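Local coordinates for hypothetical fimbrial assembly protein (Parabacteroides distasonis, PDB 3R4R) that probably forms part of the tip of fimbriae, the filamentous cell-surface appendages that mediate cell adhesion and biofilm formation, at residues A170-T175 and Y267-L272; T175-K180 and I278-E283; T192-L197 and V227-Y232; V241-Q246 and Y254-N259. One frame throughout, in Å; residues are numbered along the deposited sequence.

Interaction 1 of 4, residues A170-T175 and Y267-L272; sequences AKIEYT and YRIKGL
T175 sets OG1 between its backbone N and carbonyl carbon (chi1 57°), over the carbonyl of I269, and CG2 anti to its own carbonyl carbon, against the aliphatic part of R268. The two strands, 170-175 and 267-272, form a parallel ladder in the transthyretin-like domain, pairing I172 with Y267, E173 with R268 and Y174 with I269. Its rungs alternate: Y267 N to K171 O (2.8 Å), E173 N to Y267 O, I269 N to E173 O (2.9 Å) and T175 N to I269 O. On the face bearing I172, Y174, Y267 and I269, CG2 of I172 meets CD1 of I269 at 4.0 Å, and I269 continues onto L243 and W280. On the other face E173 and R268 run side by side, joined by a long salt bridge, OE1 to NE (3.6 Å), with OE1 at the guanidinium edge; Y266 OH also bonds that OE1. An alanine in place of T175 would probably leave I269 O with one fewer donor and open a gap beside the R268 methylenes, where CG2 now lies 3.9 Å from CD. I269 O takes two donors from one face of its plane, T175 N and, 3.2 Å away and well above the plane, T175 OG1.

Interaction 2 of 4, residues T175-K180 and I278-E283; sequences TGVYKK and IEWVLE
V177 and I278 reach toward each other tip to tip, CG2 of V177 lying 4.1 Å from CD1 of I278. The same methyl meets the indole of W280 at CH2 (3.8 Å), here with the two side chains oblique to each other. V177 places CG1 anti to its backbone N (chi1 173°) and CG2 beside that N, and both methyls come near I278 CD1. I278 in turn lays CG2 over one face of the W280 ring, 3.5 Å above the plane and offset toward the rim. In the transthyretin-like domain, strands 175-179 and 278-283 are not neighbours: each pairs with strand 266-273, in parallel and antiparallel fashion respectively, and their axes stay 8.7 Å apart at closest approach. Side chains therefore bridge the intervening strand's width near its end. At the surface K180 and E279 cross at about a right angle. The lysine chain bends at its last two torsions and brings NZ to within 2.6 Å of E279 OE1, a salt bridge in which NZ stands well above the carboxylate plane. Nearby, S274 touches the K180 side chain and L292 that of E279.

Interaction 3 of 4, residues T192-L197 and V227-Y232; sequences TKVAGL and VTFYTY. With SO4 (sulfate ion), chain C; EDO (1,2-ethanediol), chain F; EDO (1,2-ethanediol), chain G.
Across the interior of the transthyretin-like sandwich, V194 and L197 at one sheet meet F229 and T231 of strand 228-232, which belongs to the other and pairs there with strand 161-179. V194 and F229 point at each other tip to tip. F229 sets CG between its backbone N and carbonyl carbon (chi1 49°), and its ring presents a face to V194: CG2 sits 3.7 Å above the plane, offset toward the rim near CZ, in a CH-pi contact with 4.1 Å to the ring centroid. V194 CG1, on the same side of the plane but beyond the rim, is 3.8 Å from CE2 of F229. L197 crosses F229 at about a right angle, and both methyls of L197 touch F229 CD2, L197 CD1 at 4.0 Å. It also crosses T231, CD2 reaching the threonine CB at 3.8 Å. I172 and L191 add further apolar contacts to F229, so the phenyl group is wedged among side chains of both sheets. Away from this packing, V227 N binds a sulfate ion through O4 (2.8 Å), probably acquired from the crystallisation liquor. T231 OG1, a polar atom at this buried interface, donates to Y232 O at 2.9 Å and accepts from N198 N.

Interaction 4 of 4, residues V241-Q246 and Y254-N259; sequences VILSVQ and YPFPAN
L243 and F256 cross at about a right angle: both leucine methyls come near the CD1/CE1 side of the phenyl ring, with CD2 of L243 3.8 Å from CE1 of F256. V241 also stands across F256: its CG2 touches the phenylalanine CB at 3.8 Å, while its carbonyl O meets the ring in plane, at the edge. V241 CG1 reaches on to A258 CB (4.1 Å). On the sheet face that also bears V241, L243 and F256, Y254 places CG anti to its carbonyl carbon (chi1 -57°), and its ring carbon CE2 comes to 3.9 Å from CB of V245. The opposite face carries I242 and P255, CG1 to CB at 4.2 Å. Behind these side chains is the antiparallel ladder of a beta hairpin, strands 240-246 and 251-257. V241 and F256 form one hydrogen-bonded pair, with V241 N donating to F256 O (3.1 Å) and F256 N answering to V241 O; L243 and Y254 form the next, Y254 N to L243 O being 2.8 Å. Further out, I269 and F261 pack on F256, and W280 meets the Y254 ring, whose OH bonds to S247 OG. An alanine here, in place of Y254, would probably leave V245 and W280 without this aromatic partner and S247 OG without the tyrosine hydroxyl. I242 and P255 make a non-hydrogen-bonded pair, so the proline, having no N-H, costs the ladder no rung; backbone bonds fix the register, and on the other face V241, L243 and F256 pack into the domain interior, while the Y254 ring lies nearer its margin.

Interactions 1 and 4 are backbone ladders, one parallel and partly buried, one antiparallel and buried, in the two sheets that face each other; they meet through I269, which packs on F256 and L243. Interaction 3 joins those sheets mainly by apolar contacts and is fully buried, flanked by both ladders: F229 O accepts from I172 N, and A195 O from I242 N. Interaction 2 shares T175 and strand 161-179 with interaction 1 but lies farther out, at the surface, where a small apolar cluster is accompanied by a full salt bridge. Its W280 still reaches inward to Y254 and F256 of interaction 4. Charged pairs appear in interactions 1 and 2, and are absent from 3 and 4.

Interaction 1 of 4, residues A170-T175 and Y267-L272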
# COMPACT_ATOMS: atom_id res chain seq x y z
N ALA A 170 -5.71 0.00 1.72
CA ALA A 170 -6.33 -0.42 2.96
C ALA A 170 -6.95 -1.80 2.77
O ALA A 170 -7.43 -2.10 1.67
CB ALA A 170 -7.37 0.59 3.40
N LYS A 171 -6.90 -2.66 3.81
CA LYS A 171 -7.49 -4.00 3.78
C LYS A 171 -8.80 -3.97 4.57
O LYS A 171 -8.84 -3.51 5.72
CB LYS A 171 -6.48 -5.03 4.35
CG LYS A 171 -7.00 -6.49 4.41
CD LYS A 171 -5.96 -7.40 5.09
CE LYS A 171 -6.43 -8.82 5.25
NZ LYS A 171 -5.39 -9.67 5.89
N ILE A 172 -9.89 -4.42 3.94
CA ILE A 172 -11.23 -4.40 4.58
C ILE A 172 -11.84 -5.81 4.58
O ILE A 172 -11.98 -6.41 3.51
CB ILE A 172 -12.21 -3.38 3.88
CG1 ILE A 172 -11.58 -1.97 3.70
CG2 ILE A 172 -13.57 -3.31 4.62
CD1 ILE A 172 -12.48 -1.02 2.84
N GLU A 173 -12.19 -6.32 5.77
CA GLU A 173 -12.85 -7.62 5.92
C GLU A 173 -14.28 -7.45 6.47
O GLU A 173 -14.45 -6.96 7.58
CB GLU A 173 -12.03 -8.55 6.84
CG GLU A 173 -12.64 -9.95 6.98
CD GLU A 173 -12.00 -10.95 7.93
OE1 GLU A 173 -11.15 -10.54 8.75
OE2 GLU A 173 -12.39 -12.14 7.88
N TYR A 174 -15.30 -7.83 5.70
CA TYR A 174 -16.69 -7.85 6.20
C TYR A 174 -16.87 -9.18 6.92
O TYR A 174 -16.68 -10.23 6.31
CB TYR A 174 -17.73 -7.63 5.08
CG TYR A 174 -19.15 -8.00 5.47
CD1 TYR A 174 -19.90 -7.18 6.30
CD2 TYR A 174 -19.76 -9.14 4.95
CE1 TYR A 174 -21.21 -7.50 6.64
CE2 TYR A 174 -21.07 -9.47 5.29
CZ TYR A 174 -21.80 -8.64 6.12
OH TYR A 174 -23.09 -8.98 6.46
N THR A 175 -17.17 -9.14 8.24
CA THR A 175 -17.24 -10.35 9.06
C THR A 175 -18.69 -10.78 9.39
O THR A 175 -18.86 -11.74 10.14
CB THR A 175 -16.44 -10.16 10.36
OG1 THR A 175 -16.95 -9.02 11.08
CG2 THR A 175 -14.95 -10.01 10.11
N TYR A 267 -9.00 -3.38 8.47
CA TYR A 267 -10.30 -3.09 9.05
C TYR A 267 -11.24 -4.27 8.99
O TYR A 267 -11.14 -5.09 8.08
CB TYR A 267 -10.95 -1.91 8.31
CG TYR A 267 -10.12 -0.64 8.33
CD1 TYR A 267 -10.15 0.21 9.43
CD2 TYR A 267 -9.33 -0.28 7.24
CE1 TYR A 267 -9.38 1.37 9.47
CE2 TYR A 267 -8.56 0.89 7.26
CZ TYR A 267 -8.59 1.71 8.38
OH TYR A 267 -7.85 2.86 8.43
N ARG A 268 -12.16 -4.36 9.96
CA ARG A 268 -13.23 -5.35 10.01
C ARG A 268 -14.58 -4.64 10.18
O ARG A 268 -14.73 -3.82 11.09
CB ARG A 268 -13.03 -6.42 11.10
CG ARG A 268 -11.78 -7.29 10.99
CD ARG A 268 -11.90 -8.49 11.91
NE ARG A 268 -10.66 -9.23 12.09
CZ ARG A 268 -9.99 -9.32 13.24
NH1 ARG A 268 -10.48 -8.76 14.34
NH2 ARG A 268 -8.87 -10.03 13.31
N ILE A 269 -15.55 -4.97 9.31
CA ILE A 269 -16.92 -4.44 9.36
C ILE A 269 -17.81 -5.55 9.88
O ILE A 269 -17.99 -6.60 9.25
CB ILE A 269 -17.44 -3.85 8.02
CG1 ILE A 269 -16.52 -2.71 7.52
CG2 ILE A 269 -18.89 -3.36 8.16
CD1 ILE A 269 -17.00 -1.98 6.24
N LYS A 270 -18.39 -5.27 11.03
CA LYS A 270 -19.29 -6.12 11.79
C LYS A 270 -20.59 -5.36 12.05
O LYS A 270 -20.56 -4.16 12.32
CB LYS A 270 -18.57 -6.52 13.11
CG LYS A 270 -19.34 -7.40 14.08
CD LYS A 270 -18.57 -7.64 15.39
CE LYS A 270 -17.30 -8.44 15.24
NZ LYS A 270 -16.64 -8.64 16.55
N GLY A 271 -21.72 -6.07 11.95
CA GLY A 271 -23.05 -5.53 12.19
C GLY A 271 -23.72 -6.19 13.38
O GLY A 271 -23.50 -7.38 13.64
N LEU A 272 -24.53 -5.41 14.11
CA LEU A 272 -25.26 -5.91 15.29
C LEU A 272 -26.77 -5.73 15.08
O LEU A 272 -27.24 -4.59 15.01
CB LEU A 272 -24.80 -5.21 16.59
CG LEU A 272 -23.28 -5.29 16.92
CD1 LEU A 272 -22.93 -4.42 18.08
CD2 LEU A 272 -22.83 -6.72 17.19

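Interaction 2 of 4, residues T175-K180 and I278-E283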
# COMPACT_ATOMS: atom_id res chain seq x y z
N THR A 175 -17.17 -9.14 8.24
CA THR A 175 -17.24 -10.35 9.06
C THR A 175 -18.69 -10.78 9.39
O THR A 175 -18.86 -11.74 10.14
CB THR A 175 -16.44 -10.16 10.36
OG1 THR A 175 -16.95 -9.02 11.08
CG2 THR A 175 -14.95 -10.01 10.11
N GLY A 176 -19.70 -10.16 8.77
CA GLY A 176 -21.09 -10.56 8.95
C GLY A 176 -21.91 -9.69 9.86
O GLY A 176 -21.48 -8.60 10.24
N VAL A 177 -23.12 -10.20 10.20
CA VAL A 177 -24.12 -9.62 11.09
C VAL A 177 -24.32 -10.61 12.25
O VAL A 177 -24.45 -11.82 12.03
CB VAL A 177 -25.45 -9.26 10.34
CG1 VAL A 177 -26.54 -8.80 11.31
CG2 VAL A 177 -25.20 -8.19 9.28
N TYR A 178 -24.29 -10.07 13.49
CA TYR A 178 -24.37 -10.81 14.74
C TYR A 178 -25.54 -10.34 15.60
O TYR A 178 -26.04 -9.24 15.42
CB TYR A 178 -23.05 -10.64 15.52
CG TYR A 178 -21.83 -11.18 14.81
CD1 TYR A 178 -21.21 -10.46 13.81
CD2 TYR A 178 -21.25 -12.37 15.22
CE1 TYR A 178 -20.08 -10.94 13.17
CE2 TYR A 178 -20.11 -12.87 14.59
CZ TYR A 178 -19.52 -12.15 13.56
OH TYR A 178 -18.40 -12.62 12.94
N LYS A 179 -26.00 -11.20 16.53
CA LYS A 179 -27.08 -10.82 17.43
C LYS A 179 -26.46 -9.99 18.56
O LYS A 179 -25.58 -10.48 19.26
CB LYS A 179 -27.86 -12.04 17.93
N LYS A 180 -26.87 -8.70 18.67
CA LYS A 180 -26.41 -7.69 19.65
C LYS A 180 -26.45 -8.20 21.09
O LYS A 180 -25.64 -7.79 21.91
CB LYS A 180 -27.34 -6.47 19.54
CG LYS A 180 -26.88 -5.18 20.20
CD LYS A 180 -28.10 -4.27 20.40
CE LYS A 180 -27.82 -2.81 20.17
NZ LYS A 180 -27.55 -2.56 18.73
N ILE A 278 -29.68 -2.32 12.15
CA ILE A 278 -28.36 -2.91 12.35
C ILE A 278 -27.40 -1.77 12.79
O ILE A 278 -27.36 -0.69 12.17
CB ILE A 278 -27.81 -3.70 11.11
CG1 ILE A 278 -28.78 -4.83 10.69
CG2 ILE A 278 -26.41 -4.26 11.40
CD1 ILE A 278 -28.41 -5.62 9.36
N GLU A 279 -26.65 -2.02 13.86
CA GLU A 279 -25.67 -1.11 14.45
C GLU A 279 -24.29 -1.59 13.99
O GLU A 279 -23.79 -2.61 14.48
CB GLU A 279 -25.86 -1.10 15.98
CG GLU A 279 -25.02 -0.15 16.82
CD GLU A 279 -25.44 -0.10 18.29
OE1 GLU A 279 -26.66 -0.14 18.56
OE2 GLU A 279 -24.55 0.04 19.16
N TRP A 280 -23.70 -0.89 12.99
CA TRP A 280 -22.43 -1.24 12.37
C TRP A 280 -21.24 -0.74 13.18
O TRP A 280 -21.25 0.35 13.75
CB TRP A 280 -22.35 -0.69 10.94
CG TRP A 280 -23.38 -1.28 10.03
CD1 TRP A 280 -24.62 -0.78 9.75
CD2 TRP A 280 -23.34 -2.58 9.41
NE1 TRP A 280 -25.33 -1.66 8.96
CE2 TRP A 280 -24.56 -2.77 8.73
CE3 TRP A 280 -22.36 -3.59 9.33
CZ2 TRP A 280 -24.83 -3.92 7.97
CZ3 TRP A 280 -22.63 -4.73 8.58
CH2 TRP A 280 -23.86 -4.89 7.92
N VAL A 281 -20.20 -1.57 13.19
CA VAL A 281 -18.94 -1.43 13.91
C VAL A 281 -17.75 -1.47 12.93
O VAL A 281 -17.54 -2.46 12.21
CB VAL A 281 -18.78 -2.55 14.99
CG1 VAL A 281 -17.46 -2.42 15.74
CG2 VAL A 281 -19.96 -2.59 15.97
N LEU A 282 -16.94 -0.42 12.96
CA LEU A 282 -15.74 -0.41 12.14
C LEU A 282 -14.54 -0.55 13.07
O LEU A 282 -14.32 0.31 13.93
CB LEU A 282 -15.66 0.86 11.27
CG LEU A 282 -14.48 0.97 10.32
CD1 LEU A 282 -14.35 -0.27 9.41
CD2 LEU A 282 -14.58 2.23 9.50
N GLU A 283 -13.79 -1.65 12.92
CA GLU A 283 -12.63 -1.95 13.75
C GLU A 283 -11.31 -1.71 12.99
O GLU A 283 -11.17 -2.11 11.85
CB GLU A 283 -12.67 -3.42 14.26
CG GLU A 283 -11.49 -3.81 15.15
CD GLU A 283 -11.32 -5.27 15.53
OE1 GLU A 283 -12.24 -6.08 15.27
OE2 GLU A 283 -10.26 -5.61 16.10

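Interaction 3 of 4, residues T192-L197 and V227-Y232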
# COMPACT_ATOMS: atom_id res chain seq x y z
N THR A 192 -23.43 -8.55 -1.20
CA THR A 192 -23.77 -8.64 -2.62
C THR A 192 -23.06 -7.57 -3.45
O THR A 192 -22.88 -7.78 -4.65
CB THR A 192 -25.30 -8.51 -2.84
OG1 THR A 192 -25.77 -7.31 -2.24
CG2 THR A 192 -26.09 -9.69 -2.27
N LYS A 193 -22.68 -6.43 -2.85
CA LYS A 193 -22.05 -5.33 -3.58
C LYS A 193 -21.27 -4.43 -2.66
O LYS A 193 -21.67 -4.22 -1.51
CB LYS A 193 -23.12 -4.48 -4.33
CG LYS A 193 -22.60 -3.36 -5.23
CD LYS A 193 -23.70 -2.53 -5.85
N VAL A 194 -20.15 -3.91 -3.19
CA VAL A 194 -19.34 -2.88 -2.56
C VAL A 194 -19.15 -1.83 -3.63
O VAL A 194 -18.66 -2.12 -4.72
CB VAL A 194 -18.01 -3.31 -1.88
CG1 VAL A 194 -17.33 -2.09 -1.23
CG2 VAL A 194 -18.25 -4.39 -0.82
N ALA A 195 -19.65 -0.64 -3.36
CA ALA A 195 -19.58 0.47 -4.31
C ALA A 195 -18.72 1.61 -3.76
O ALA A 195 -18.82 1.93 -2.57
CB ALA A 195 -21.00 0.96 -4.61
N GLY A 196 -17.90 2.20 -4.61
CA GLY A 196 -17.08 3.35 -4.23
C GLY A 196 -15.63 3.07 -3.92
O GLY A 196 -14.94 3.96 -3.43
N LEU A 197 -15.16 1.83 -4.18
CA LEU A 197 -13.75 1.46 -3.97
C LEU A 197 -12.90 2.23 -4.97
O LEU A 197 -13.38 2.50 -6.08
CB LEU A 197 -13.53 -0.08 -4.08
CG LEU A 197 -14.29 -0.95 -3.08
CD1 LEU A 197 -14.16 -2.41 -3.40
CD2 LEU A 197 -13.86 -0.67 -1.63
N VAL A 227 -15.19 -11.43 0.68
CA VAL A 227 -15.45 -10.97 2.05
C VAL A 227 -14.25 -10.08 2.49
O VAL A 227 -14.47 -9.15 3.24
CB VAL A 227 -15.69 -12.25 2.92
CG1 VAL A 227 -15.24 -12.12 4.36
CG2 VAL A 227 -17.13 -12.68 2.83
N THR A 228 -13.05 -10.33 1.98
CA THR A 228 -11.87 -9.50 2.20
C THR A 228 -11.56 -8.79 0.86
O THR A 228 -11.38 -9.44 -0.17
CB THR A 228 -10.66 -10.29 2.78
OG1 THR A 228 -10.97 -10.79 4.09
CG2 THR A 228 -9.36 -9.42 2.84
N PHE A 229 -11.52 -7.47 0.88
CA PHE A 229 -11.28 -6.69 -0.33
C PHE A 229 -10.40 -5.45 0.02
O PHE A 229 -10.14 -5.19 1.21
CB PHE A 229 -12.62 -6.28 -0.99
CG PHE A 229 -13.63 -5.68 -0.05
CD1 PHE A 229 -14.50 -6.48 0.67
CD2 PHE A 229 -13.74 -4.30 0.07
CE1 PHE A 229 -15.42 -5.92 1.56
CE2 PHE A 229 -14.67 -3.73 0.94
CZ PHE A 229 -15.49 -4.55 1.70
N TYR A 230 -9.88 -4.75 -1.03
CA TYR A 230 -8.95 -3.64 -0.91
C TYR A 230 -9.38 -2.40 -1.68
O TYR A 230 -10.17 -2.48 -2.61
CB TYR A 230 -7.55 -4.04 -1.44
CG TYR A 230 -7.04 -5.37 -0.96
CD1 TYR A 230 -6.45 -5.50 0.30
CD2 TYR A 230 -7.17 -6.52 -1.74
CE1 TYR A 230 -6.05 -6.75 0.79
CE2 TYR A 230 -6.79 -7.77 -1.26
CZ TYR A 230 -6.21 -7.88 0.00
OH TYR A 230 -5.75 -9.08 0.44
N THR A 231 -8.79 -1.25 -1.31
CA THR A 231 -9.01 0.05 -1.93
C THR A 231 -7.84 1.00 -1.60
O THR A 231 -7.22 0.89 -0.53
CB THR A 231 -10.35 0.68 -1.48
OG1 THR A 231 -10.49 1.96 -2.09
CG2 THR A 231 -10.46 0.85 0.04
N TYR A 232 -7.57 1.96 -2.50
CA TYR A 232 -6.64 3.01 -2.19
C TYR A 232 -7.41 4.05 -1.38
O TYR A 232 -8.64 4.10 -1.51
CB TYR A 232 -5.99 3.60 -3.46
CG TYR A 232 -5.11 2.68 -4.27
CD1 TYR A 232 -4.01 2.04 -3.69
CD2 TYR A 232 -5.20 2.65 -5.66
CE1 TYR A 232 -3.16 1.23 -4.44
CE2 TYR A 232 -4.31 1.90 -6.43
CZ TYR A 232 -3.30 1.18 -5.82
OH TYR A 232 -2.44 0.42 -6.56
S SO4 C . -12.94 -14.25 0.63
O1 SO4 C . -12.17 -13.75 -0.53
O2 SO4 C . -12.64 -15.68 0.83
O3 SO4 C . -12.52 -13.49 1.84
O4 SO4 C . -14.36 -14.10 0.39
C1 EDO F . -11.41 -5.02 -4.93
O1 EDO F . -10.80 -4.97 -6.23
C2 EDO F . -11.16 -6.38 -4.28
O2 EDO F . -9.93 -6.40 -3.55
C1 EDO G . -17.51 7.72 -5.32
O1 EDO G . -17.33 6.61 -6.21
C2 EDO G . -17.58 7.19 -3.90
O2 EDO G . -16.37 6.50 -3.55

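Interaction 4 of 4, residues V241-Q246 and Y254-N259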
# COMPACT_ATOMS: atom_id res chain seq x y z
N VAL A 241 -18.19 4.45 0.75
CA VAL A 241 -18.02 3.06 0.38
C VAL A 241 -19.33 2.39 0.88
O VAL A 241 -19.62 2.40 2.08
CB VAL A 241 -16.69 2.41 0.86
CG1 VAL A 241 -15.48 3.13 0.27
CG2 VAL A 241 -16.59 2.38 2.37
N ILE A 242 -20.17 1.94 -0.07
CA ILE A 242 -21.52 1.43 0.20
C ILE A 242 -21.59 -0.09 0.05
O ILE A 242 -21.45 -0.63 -1.05
CB ILE A 242 -22.57 2.09 -0.75
CG1 ILE A 242 -22.56 3.64 -0.60
CG2 ILE A 242 -23.96 1.49 -0.53
CD1 ILE A 242 -23.38 4.41 -1.62
N LEU A 243 -21.94 -0.74 1.16
CA LEU A 243 -22.14 -2.19 1.27
C LEU A 243 -23.61 -2.54 1.08
O LEU A 243 -24.45 -1.95 1.73
CB LEU A 243 -21.64 -2.70 2.64
CG LEU A 243 -20.12 -2.97 2.84
CD1 LEU A 243 -19.25 -1.73 2.65
CD2 LEU A 243 -19.85 -3.47 4.24
N SER A 244 -23.91 -3.46 0.15
CA SER A 244 -25.25 -3.98 -0.10
C SER A 244 -25.31 -5.38 0.47
O SER A 244 -24.64 -6.29 -0.03
CB SER A 244 -25.61 -3.93 -1.59
OG SER A 244 -25.72 -2.59 -2.03
N VAL A 245 -26.03 -5.52 1.59
CA VAL A 245 -26.15 -6.76 2.37
C VAL A 245 -27.61 -7.23 2.32
O VAL A 245 -28.50 -6.39 2.45
CB VAL A 245 -25.64 -6.51 3.82
CG1 VAL A 245 -25.83 -7.72 4.71
CG2 VAL A 245 -24.17 -6.08 3.82
N GLN A 246 -27.84 -8.55 2.11
CA GLN A 246 -29.17 -9.18 2.06
C GLN A 246 -29.92 -8.99 3.37
O GLN A 246 -29.41 -9.30 4.45
CB GLN A 246 -29.09 -10.68 1.73
CG GLN A 246 -28.84 -11.00 0.25
CD GLN A 246 -30.00 -10.68 -0.69
OE1 GLN A 246 -29.80 -10.45 -1.89
NE2 GLN A 246 -31.25 -10.65 -0.19
N TYR A 254 -25.83 0.21 2.86
CA TYR A 254 -25.27 0.69 4.11
C TYR A 254 -23.98 1.49 3.81
O TYR A 254 -23.00 0.93 3.31
CB TYR A 254 -25.01 -0.48 5.09
CG TYR A 254 -26.24 -1.31 5.39
CD1 TYR A 254 -27.18 -0.89 6.34
CD2 TYR A 254 -26.46 -2.53 4.76
CE1 TYR A 254 -28.30 -1.67 6.64
CE2 TYR A 254 -27.59 -3.31 5.05
CZ TYR A 254 -28.50 -2.87 5.99
OH TYR A 254 -29.63 -3.62 6.27
N PRO A 255 -23.98 2.82 4.06
CA PRO A 255 -22.81 3.63 3.69
C PRO A 255 -21.82 3.86 4.84
O PRO A 255 -22.22 4.04 6.00
CB PRO A 255 -23.43 4.97 3.26
CG PRO A 255 -24.86 4.96 3.83
CD PRO A 255 -25.07 3.68 4.57
N PHE A 256 -20.52 3.88 4.49
CA PHE A 256 -19.40 4.12 5.41
C PHE A 256 -18.57 5.32 4.92
O PHE A 256 -18.45 5.49 3.70
CB PHE A 256 -18.52 2.86 5.55
CG PHE A 256 -19.21 1.68 6.21
CD1 PHE A 256 -20.01 0.82 5.47
CD2 PHE A 256 -19.00 1.40 7.55
CE1 PHE A 256 -20.68 -0.24 6.09
CE2 PHE A 256 -19.64 0.32 8.16
CZ PHE A 256 -20.51 -0.47 7.44
N PRO A 257 -17.99 6.16 5.81
CA PRO A 257 -17.19 7.30 5.31
C PRO A 257 -15.90 6.78 4.71
O PRO A 257 -15.12 6.11 5.40
CB PRO A 257 -16.96 8.18 6.56
CG PRO A 257 -17.79 7.56 7.66
CD PRO A 257 -18.02 6.14 7.29
N ALA A 258 -15.72 7.03 3.40
CA ALA A 258 -14.60 6.53 2.59
C ALA A 258 -13.24 6.93 3.17
O ALA A 258 -12.30 6.15 3.08
CB ALA A 258 -14.73 7.07 1.17
N ASN A 259 -13.15 8.11 3.81
CA ASN A 259 -11.90 8.63 4.38
C ASN A 259 -11.52 7.93 5.74
O ASN A 259 -10.48 8.26 6.31
CB ASN A 259 -11.99 10.15 4.58
CG ASN A 259 -13.15 10.65 5.38
OD1 ASN A 259 -14.24 10.07 5.40
ND2 ASN A 259 -12.98 11.82 5.96